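Local coordinates for protein aminoglycoside phosphotransferase (Alicyclobacillus acidocaldarius subsp. acidocaldarius, PDB 4PDY) that probably transfers phosphate groups to a small-molecule substrate such as an aminoglycoside, and holds a bound histidine, at residues A[180-185]-A[321-326]; A[27-31]-A[97-101]; A[211-215]-A[250-254]. Numbering follows the deposited sequence.

Interaction 1 (A[180-185]-A[321-326]); sequences AFDQLL and QLDALQ
This is an apolar helix-to-helix contact in the helical C-terminal part of the chain. It pairs the short helix 180-187 with the early turns of the long C-terminal helix 319-347. Both segments are regular alpha helix. Their axes run nearly parallel, at 25°, and come within 10.0 Å. F181 and L322 set the register, with CA atoms 5.5 Å apart. In the kinase-like fold of this family, such helices form the C-terminal lobe. F181 (chi1 t) lays one ring face under L325: CD2 of L325 sits 3.9 Å from the ring centroid, a CH-pi contact. The ring edge meets the backbone of Q321, with CE2 of F181 3.6 Å from O of Q321. L325 (t, p) also reaches L184 (t, p), whose CD2 is 3.8 Å from CG of L325. L322 (t, p) brings CD1 to 3.8 Å from CA of F181 and CD2 to 4.0 Å from CB of A180. I308 and R312 of helix 303-315 also touch F181.

Interaction 2 (A[27-31]-A[97-101]); sequences VVSKY and YVRHG
V98 has the most surface covered here, followed by V27 and Y31. V98 is on the short strand 98-100, and its CA-to-CB bond points toward the other segment. V27 is on the short helix 25-28. Their CA atoms are 6.6 Å apart, the nearest pair across the segments. V27 (chi1 t) places CG1 4.0 Å from CB of V98 (chi1 t).

The chain then bends back in a type I beta turn from V28 to Y31. The turn bond runs from N of Y31 to O of V28 at 3.1 Å. N of K30 also donates to O of V27, at 3.1 Å. Y31, the last residue of the turn, is extended (phi -91°, psi 171°). With chi1 m, its ring swings back, and CE1 of Y31 comes to 3.7 Å from CG2 of V98. CG2 of V98 also lies 3.9 Å from CB of K30.

Strand 98-100 belongs to the antiparallel sheet of the N-terminal lobe of this kinase-like fold, and it pairs with strand 103-109. The N-terminal helix and turn thus pack against this hairpin. Y105 and V107 of strand 103-109 extend the apolar surface beneath V27 and Y31.

No hydrogen bond crosses between the segments. H100 points its CA-to-CB bond toward the other segment, and CB of H100 lies 4.0 Å from CG2 of V27. NZ of K30 hydrogen-bonds to O of A26, and O of K30 is hydrogen-bonded to S92.

Interaction 3 (A[211-215]-A[250-254]); sequences YLEAE and APRAL
Two hydrogen bonds carry this contact, both from backbone amides at the start of helix 252-266 to side chains of helix 206-218. N of R252 donates to OE1 of E215 at 2.9 Å, with an N-H...O angle of 163°. N of A253 donates to OH of Y211 at 3.0 Å, with an angle of 141°. Y211 and E215 are one helical turn apart, and the ends of both side chains reach segment 250-254. E215 has chi1 m and chi2 m; Y211 has chi1 t. E291 of helix 289-300 hydrogen-bonds to OH of Y211 and forms a salt bridge with R252.

P251 has polyproline-II-like angles (phi -61°, psi 140°) just before the helix. CA of P251 is 5.1 Å from CA of E215, the nearest CA pair across the segments. The contact lies in the C-terminal lobe of the kinase-like fold, where A250 follows the short strand 248-249.

Packing contacts with P251 and A253 lie beside the two hydrogen bonds. CD2 of L212 (m, t) lies 3.8 Å from CG of P251. CB of E215 is also 3.8 Å from CB of P251. CE2 of Y211 is 3.6 Å from CB of A253 and 4.1 Å from CB of P251.

The amides of a helix's first turn lack acceptors within their own helix. Here a carboxylate and a phenol from helix 206-218, earlier in the chain, supply them in a buried setting.

From the N terminus, interaction 2 closes first. It joins segment 27-31, on helix 25-28, to strand 98-100, and most of the N-terminal sheet lies in the loop between. After strand 103-109 completes the N-terminal sheet, the chain goes on to the mainly helical C-terminal lobe. Interaction 1 opens at 180-185 and closes only at 321-326, on the C-terminal helix. Interaction 3 is nested inside that loop and joins helix 206-218 to the start of helix 252-266. Interaction 2 is in series with both. No two contacts touch: nearest atoms are about 20 Å apart for interactions 1 and 3, and about 31 Å for interactions 1 and 2.

Interaction 1 (A[180-185]-A[321-326])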
loop_
_atom_site.group_PDB
_atom_site.type_symbol
_atom_site.label_atom_id
_atom_site.label_comp_id
_atom_site.label_asym_id
_atom_site.label_seq_id
_atom_site.Cartn_x
_atom_site.Cartn_y
_atom_site.Cartn_z
ATOM N N ALA A 180 18.034 -9.853 23.155
ATOM C CA ALA A 180 18.076 -8.407 22.969
ATOM C C ALA A 180 16.735 -7.870 22.489
ATOM O O ALA A 180 16.300 -6.806 22.922
ATOM C CB ALA A 180 19.177 -8.037 21.989
ATOM N N PHE A 181 16.084 -8.592 21.592
ATOM C CA PHE A 181 14.753 -8.210 21.107
ATOM C C PHE A 181 13.733 -8.159 22.256
ATOM O O PHE A 181 13.019 -7.168 22.419
ATOM C CB PHE A 181 14.258 -9.173 20.024
ATOM C CG PHE A 181 12.975 -8.740 19.368
ATOM C CD1 PHE A 181 11.774 -8.954 20.016
ATOM C CD2 PHE A 181 12.948 -8.105 18.141
ATOM C CE1 PHE A 181 10.581 -8.560 19.448
ATOM C CE2 PHE A 181 11.757 -7.706 17.570
ATOM C CZ PHE A 181 10.554 -7.919 18.238
ATOM N N ASP A 182 13.673 -9.219 23.045
ATOM C CA ASP A 182 12.739 -9.313 24.166
ATOM C C ASP A 182 12.923 -8.121 25.066
ATOM O O ASP A 182 11.948 -7.478 25.460
ATOM C CB ASP A 182 13.022 -10.575 24.971
ATOM C CG ASP A 182 12.811 -11.873 24.186
ATOM O OD1 ASP A 182 11.925 -11.939 23.300
ATOM O OD2 ASP A 182 13.559 -12.843 24.495
ATOM N N GLN A 183 14.165 -7.848 25.444
ATOM C CA GLN A 183 14.431 -6.757 26.379
ATOM C C GLN A 183 14.052 -5.406 25.778
ATOM O O GLN A 183 13.477 -4.545 26.440
ATOM C CB GLN A 183 15.900 -6.746 26.806
ATOM C CG GLN A 183 16.302 -7.984 27.583
ATOM C CD GLN A 183 17.761 -7.965 27.950
ATOM O OE1 GLN A 183 18.203 -7.080 28.673
ATOM N NE2 GLN A 183 18.522 -8.929 27.448
ATOM N N LEU A 184 14.394 -5.173 24.519
ATOM C CA LEU A 184 14.059 -3.923 23.866
ATOM C C LEU A 184 12.529 -3.740 23.781
ATOM O O LEU A 184 12.018 -2.671 24.071
ATOM C CB LEU A 184 14.715 -3.855 22.487
ATOM C CG LEU A 184 14.363 -2.637 21.638
ATOM C CD1 LEU A 184 14.744 -1.328 22.318
ATOM C CD2 LEU A 184 15.046 -2.741 20.289
ATOM N N LEU A 185 11.817 -4.770 23.358
ATOM C CA LEU A 185 10.350 -4.695 23.316
ATOM C C LEU A 185 9.780 -4.359 24.715
ATOM O O LEU A 185 8.935 -3.470 24.851
ATOM C CB LEU A 185 9.763 -6.011 22.785
ATOM C CG LEU A 185 8.234 -6.011 22.662
ATOM C CD1 LEU A 185 7.768 -5.074 21.554
ATOM C CD2 LEU A 185 7.747 -7.426 22.418
ATOM N N GLN A 321 14.328 -8.715 12.477
ATOM C CA GLN A 321 13.322 -8.184 13.392
ATOM C C GLN A 321 13.967 -7.274 14.420
ATOM O O GLN A 321 13.411 -6.239 14.784
ATOM C CB GLN A 321 12.602 -9.341 14.086
ATOM C CG GLN A 321 11.753 -10.167 13.152
ATOM C CD GLN A 321 11.568 -11.595 13.614
ATOM O OE1 GLN A 321 12.048 -11.981 14.681
ATOM N NE2 GLN A 321 10.898 -12.402 12.797
ATOM N N LEU A 322 15.120 -7.665 14.933
ATOM C CA LEU A 322 15.833 -6.825 15.897
ATOM C C LEU A 322 16.298 -5.539 15.233
ATOM O O LEU A 322 16.126 -4.443 15.793
ATOM C CB LEU A 322 16.992 -7.555 16.575
ATOM C CG LEU A 322 17.785 -6.693 17.558
ATOM C CD1 LEU A 322 16.922 -6.178 18.720
ATOM C CD2 LEU A 322 18.975 -7.467 18.077
ATOM N N ASP A 323 16.839 -5.650 14.013
ATOM C CA ASP A 323 17.223 -4.446 13.246
ATOM C C ASP A 323 16.018 -3.495 13.167
ATOM O O ASP A 323 16.144 -2.297 13.421
ATOM C CB ASP A 323 17.689 -4.761 11.797
ATOM C CG ASP A 323 18.920 -5.641 11.728
ATOM O OD1 ASP A 323 19.676 -5.704 12.713
ATOM O OD2 ASP A 323 19.142 -6.263 10.655
ATOM N N ALA A 324 14.859 -4.035 12.791
ATOM C CA ALA A 324 13.668 -3.194 12.618
ATOM C C ALA A 324 13.187 -2.546 13.922
ATOM O O ALA A 324 12.859 -1.368 13.939
ATOM C CB ALA A 324 12.548 -3.998 11.995
ATOM N N LEU A 325 13.194 -3.315 15.012
ATOM C CA LEU A 325 12.745 -2.772 16.291
ATOM C C LEU A 325 13.742 -1.730 16.826
ATOM O O LEU A 325 13.349 -0.708 17.405
ATOM C CB LEU A 325 12.525 -3.886 17.299
ATOM C CG LEU A 325 11.779 -3.437 18.555
ATOM C CD1 LEU A 325 10.350 -3.065 18.225
ATOM C CD2 LEU A 325 11.805 -4.547 19.579
ATOM N N GLN A 326 15.040 -1.958 16.572
ATOM C CA GLN A 326 16.064 -0.988 16.951
ATOM C C GLN A 326 15.851 0.340 16.221
ATOM O O GLN A 326 15.925 1.419 16.831
ATOM C CB GLN A 326 17.479 -1.498 16.666
ATOM C CG GLN A 326 17.948 -2.567 17.639
ATOM C CD GLN A 326 19.209 -3.284 17.206
ATOM O OE1 GLN A 326 19.528 -3.354 16.017
ATOM N NE2 GLN A 326 19.940 -3.792 18.161
#

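Interaction 2 (A[27-31]-A[97-101])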
loop_
_atom_site.group_PDB
_atom_site.type_symbol
_atom_site.label_atom_id
_atom_site.label_comp_id
_atom_site.label_asym_id
_atom_site.label_seq_id
_atom_site.Cartn_x
_atom_site.Cartn_y
_atom_site.Cartn_z
ATOM N N VAL A 27 0.861 -18.711 -23.942
ATOM C CA VAL A 27 0.177 -17.512 -23.428
ATOM C C VAL A 27 0.605 -16.294 -24.262
ATOM O O VAL A 27 -0.220 -15.489 -24.699
ATOM C CB VAL A 27 0.492 -17.286 -21.950
ATOM C CG1 VAL A 27 -0.036 -15.942 -21.496
ATOM C CG2 VAL A 27 -0.115 -18.383 -21.089
ATOM N N VAL A 28 1.916 -16.163 -24.502
ATOM C CA VAL A 28 2.439 -15.041 -25.261
ATOM C C VAL A 28 1.782 -14.995 -26.643
ATOM O O VAL A 28 1.413 -13.926 -27.152
ATOM C CB VAL A 28 3.966 -15.190 -25.459
ATOM C CG1 VAL A 28 4.555 -13.989 -26.176
ATOM C CG2 VAL A 28 4.704 -15.435 -24.159
ATOM N N SER A 29 1.639 -16.178 -27.253
ATOM C CA SER A 29 1.088 -16.283 -28.587
ATOM C C SER A 29 -0.402 -15.976 -28.753
ATOM O O SER A 29 -0.903 -15.891 -29.860
ATOM C CB SER A 29 1.408 -17.681 -29.139
ATOM O OG SER A 29 2.790 -17.765 -29.439
ATOM N N LYS A 30 -1.111 -15.771 -27.636
ATOM C CA LYS A 30 -2.499 -15.301 -27.716
ATOM C C LYS A 30 -2.586 -13.815 -28.049
ATOM O O LYS A 30 -3.618 -13.354 -28.521
ATOM C CB LYS A 30 -3.244 -15.557 -26.396
ATOM C CG LYS A 30 -3.336 -17.022 -26.004
ATOM C CD LYS A 30 -3.995 -17.851 -27.087
ATOM C CE LYS A 30 -4.058 -19.336 -26.754
ATOM N NZ LYS A 30 -2.684 -19.930 -26.743
ATOM N N TYR A 31 -1.493 -13.082 -27.838
ATOM C CA TYR A 31 -1.447 -11.660 -28.138
ATOM C C TYR A 31 -0.939 -11.462 -29.569
ATOM O O TYR A 31 -0.485 -12.417 -30.225
ATOM C CB TYR A 31 -0.558 -10.940 -27.119
ATOM C CG TYR A 31 -1.146 -10.981 -25.728
ATOM C CD1 TYR A 31 -0.942 -12.059 -24.891
ATOM C CD2 TYR A 31 -1.931 -9.939 -25.259
ATOM C CE1 TYR A 31 -1.528 -12.106 -23.615
ATOM C CE2 TYR A 31 -2.530 -9.982 -24.009
ATOM C CZ TYR A 31 -2.293 -11.050 -23.183
ATOM O OH TYR A 31 -2.865 -11.138 -21.925
ATOM N N TYR A 97 -7.312 -10.809 -20.486
ATOM C CA TYR A 97 -6.403 -11.721 -19.801
ATOM C C TYR A 97 -6.338 -13.003 -20.603
ATOM O O TYR A 97 -7.164 -13.210 -21.490
ATOM C CB TYR A 97 -6.921 -12.013 -18.364
ATOM C CG TYR A 97 -8.285 -12.678 -18.373
ATOM C CD1 TYR A 97 -8.438 -14.026 -18.621
ATOM C CD2 TYR A 97 -9.418 -11.921 -18.247
ATOM C CE1 TYR A 97 -9.678 -14.610 -18.699
ATOM C CE2 TYR A 97 -10.682 -12.491 -18.306
ATOM C CZ TYR A 97 -10.804 -13.833 -18.552
ATOM O OH TYR A 97 -12.036 -14.412 -18.630
ATOM N N VAL A 98 -5.399 -13.859 -20.209
ATOM C CA VAL A 98 -5.343 -15.246 -20.645
ATOM C C VAL A 98 -5.396 -16.096 -19.372
ATOM O O VAL A 98 -4.629 -15.864 -18.452
ATOM C CB VAL A 98 -4.048 -15.583 -21.433
ATOM C CG1 VAL A 98 -3.981 -17.051 -21.802
ATOM C CG2 VAL A 98 -3.961 -14.742 -22.681
ATOM N N ARG A 99 -6.255 -17.098 -19.379
ATOM C CA ARG A 99 -6.343 -18.036 -18.270
ATOM C C ARG A 99 -5.673 -19.327 -18.743
ATOM O O ARG A 99 -6.094 -19.903 -19.744
ATOM C CB ARG A 99 -7.809 -18.283 -17.915
ATOM C CG ARG A 99 -8.047 -19.216 -16.764
ATOM C CD ARG A 99 -7.742 -18.527 -15.450
ATOM N NE ARG A 99 -7.973 -19.454 -14.380
ATOM C CZ ARG A 99 -7.588 -19.282 -13.135
ATOM N NH1 ARG A 99 -6.960 -18.171 -12.771
ATOM N NH2 ARG A 99 -7.871 -20.224 -12.245
ATOM N N HIS A 100 -4.659 -19.778 -18.023
ATOM C CA HIS A 100 -3.939 -21.000 -18.417
ATOM C C HIS A 100 -3.225 -21.594 -17.206
ATOM O O HIS A 100 -2.569 -20.873 -16.443
ATOM C CB HIS A 100 -2.926 -20.670 -19.515
ATOM C CG HIS A 100 -2.241 -21.861 -20.104
ATOM N ND1 HIS A 100 -2.910 -22.822 -20.827
ATOM C CD2 HIS A 100 -0.932 -22.208 -20.132
ATOM C CE1 HIS A 100 -2.046 -23.724 -21.255
ATOM N NE2 HIS A 100 -0.840 -23.378 -20.841
ATOM N N GLY A 101 -3.359 -22.901 -17.035
ATOM C CA GLY A 101 -2.631 -23.598 -15.991
ATOM C C GLY A 101 -2.899 -23.050 -14.590
ATOM O O GLY A 101 -1.995 -22.999 -13.769
#

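Interaction 3 (A[211-215]-A[250-254])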
loop_
_atom_site.group_PDB
_atom_site.type_symbol
_atom_site.label_atom_id
_atom_site.label_comp_id
_atom_site.label_asym_id
_atom_site.label_seq_id
_atom_site.Cartn_x
_atom_site.Cartn_y
_atom_site.Cartn_z
ATOM N N TYR A 211 -16.866 9.784 9.114
ATOM C CA TYR A 211 -16.048 9.848 7.903
ATOM C C TYR A 211 -15.993 8.503 7.152
ATOM O O TYR A 211 -16.222 8.442 5.933
ATOM C CB TYR A 211 -14.646 10.343 8.239
ATOM C CG TYR A 211 -13.685 10.072 7.113
ATOM C CD1 TYR A 211 -13.634 10.903 6.000
ATOM C CD2 TYR A 211 -12.860 8.955 7.141
ATOM C CE1 TYR A 211 -12.770 10.613 4.935
ATOM C CE2 TYR A 211 -12.015 8.671 6.087
ATOM C CZ TYR A 211 -11.996 9.494 4.997
ATOM O OH TYR A 211 -11.122 9.213 3.976
ATOM N N LEU A 212 -15.724 7.433 7.891
ATOM C CA LEU A 212 -15.556 6.121 7.285
ATOM C C LEU A 212 -16.864 5.684 6.646
ATOM O O LEU A 212 -16.888 5.177 5.539
ATOM C CB LEU A 212 -15.050 5.105 8.307
ATOM C CG LEU A 212 -13.646 5.394 8.881
ATOM C CD1 LEU A 212 -13.348 4.509 10.074
ATOM C CD2 LEU A 212 -12.569 5.186 7.821
ATOM N N GLU A 213 -17.969 5.915 7.346
ATOM C CA GLU A 213 -19.269 5.533 6.810
ATOM C C GLU A 213 -19.669 6.347 5.589
ATOM O O GLU A 213 -20.246 5.800 4.630
ATOM C CB GLU A 213 -20.333 5.645 7.889
ATOM C CG GLU A 213 -20.139 4.675 9.038
ATOM C CD GLU A 213 -21.124 4.904 10.184
ATOM O OE1 GLU A 213 -21.694 6.019 10.307
ATOM O OE2 GLU A 213 -21.316 3.958 10.974
ATOM N N ALA A 214 -19.394 7.645 5.614
ATOM C CA ALA A 214 -19.677 8.504 4.462
ATOM C C ALA A 214 -18.871 8.054 3.239
ATOM O O ALA A 214 -19.399 8.013 2.129
ATOM C CB ALA A 214 -19.360 9.945 4.792
ATOM N N GLU A 215 -17.600 7.727 3.440
ATOM C CA GLU A 215 -16.754 7.207 2.348
ATOM C C GLU A 215 -17.304 5.915 1.773
ATOM O O GLU A 215 -17.338 5.744 0.552
ATOM C CB GLU A 215 -15.326 7.013 2.846
ATOM C CG GLU A 215 -14.510 8.295 2.885
ATOM C CD GLU A 215 -14.042 8.740 1.502
ATOM O OE1 GLU A 215 -13.239 8.035 0.865
ATOM O OE2 GLU A 215 -14.485 9.802 1.045
ATOM N N ALA A 250 -12.917 1.758 -0.828
ATOM C CA ALA A 250 -12.400 1.895 0.534
ATOM C C ALA A 250 -12.181 3.349 0.851
ATOM O O ALA A 250 -11.933 4.140 -0.060
ATOM C CB ALA A 250 -11.118 1.116 0.709
ATOM N N PRO A 251 -12.251 3.727 2.146
ATOM C CA PRO A 251 -12.066 5.126 2.478
ATOM C C PRO A 251 -10.690 5.620 2.056
ATOM O O PRO A 251 -9.701 4.928 2.253
ATOM C CB PRO A 251 -12.222 5.147 3.997
ATOM C CG PRO A 251 -13.121 3.994 4.296
ATOM C CD PRO A 251 -12.669 2.937 3.317
ATOM N N ARG A 252 -10.661 6.842 1.541
ATOM C CA ARG A 252 -9.438 7.466 1.073
ATOM C C ARG A 252 -8.337 7.491 2.126
ATOM O O ARG A 252 -7.146 7.381 1.804
ATOM C CB ARG A 252 -9.744 8.863 0.546
ATOM C CG ARG A 252 -8.602 9.487 -0.213
ATOM C CD ARG A 252 -8.991 10.745 -0.946
ATOM N NE ARG A 252 -9.150 11.877 -0.024
ATOM C CZ ARG A 252 -8.964 13.153 -0.350
ATOM N NH1 ARG A 252 -8.607 13.490 -1.594
ATOM N NH2 ARG A 252 -9.096 14.104 0.567
ATOM N N ALA A 253 -8.703 7.622 3.390
ATOM C CA ALA A 253 -7.752 7.625 4.476
ATOM C C ALA A 253 -6.828 6.403 4.492
ATOM O O ALA A 253 -5.707 6.476 5.022
ATOM C CB ALA A 253 -8.500 7.728 5.814
ATOM N N LEU A 254 -7.299 5.267 3.981
ATOM C CA LEU A 254 -6.440 4.079 3.965
ATOM C C LEU A 254 -5.208 4.265 3.076
ATOM O O LEU A 254 -4.101 4.044 3.538
ATOM C CB LEU A 254 -7.204 2.849 3.540
ATOM C CG LEU A 254 -8.252 2.318 4.530
ATOM C CD1 LEU A 254 -8.905 1.064 3.984
ATOM C CD2 LEU A 254 -7.644 2.048 5.898
#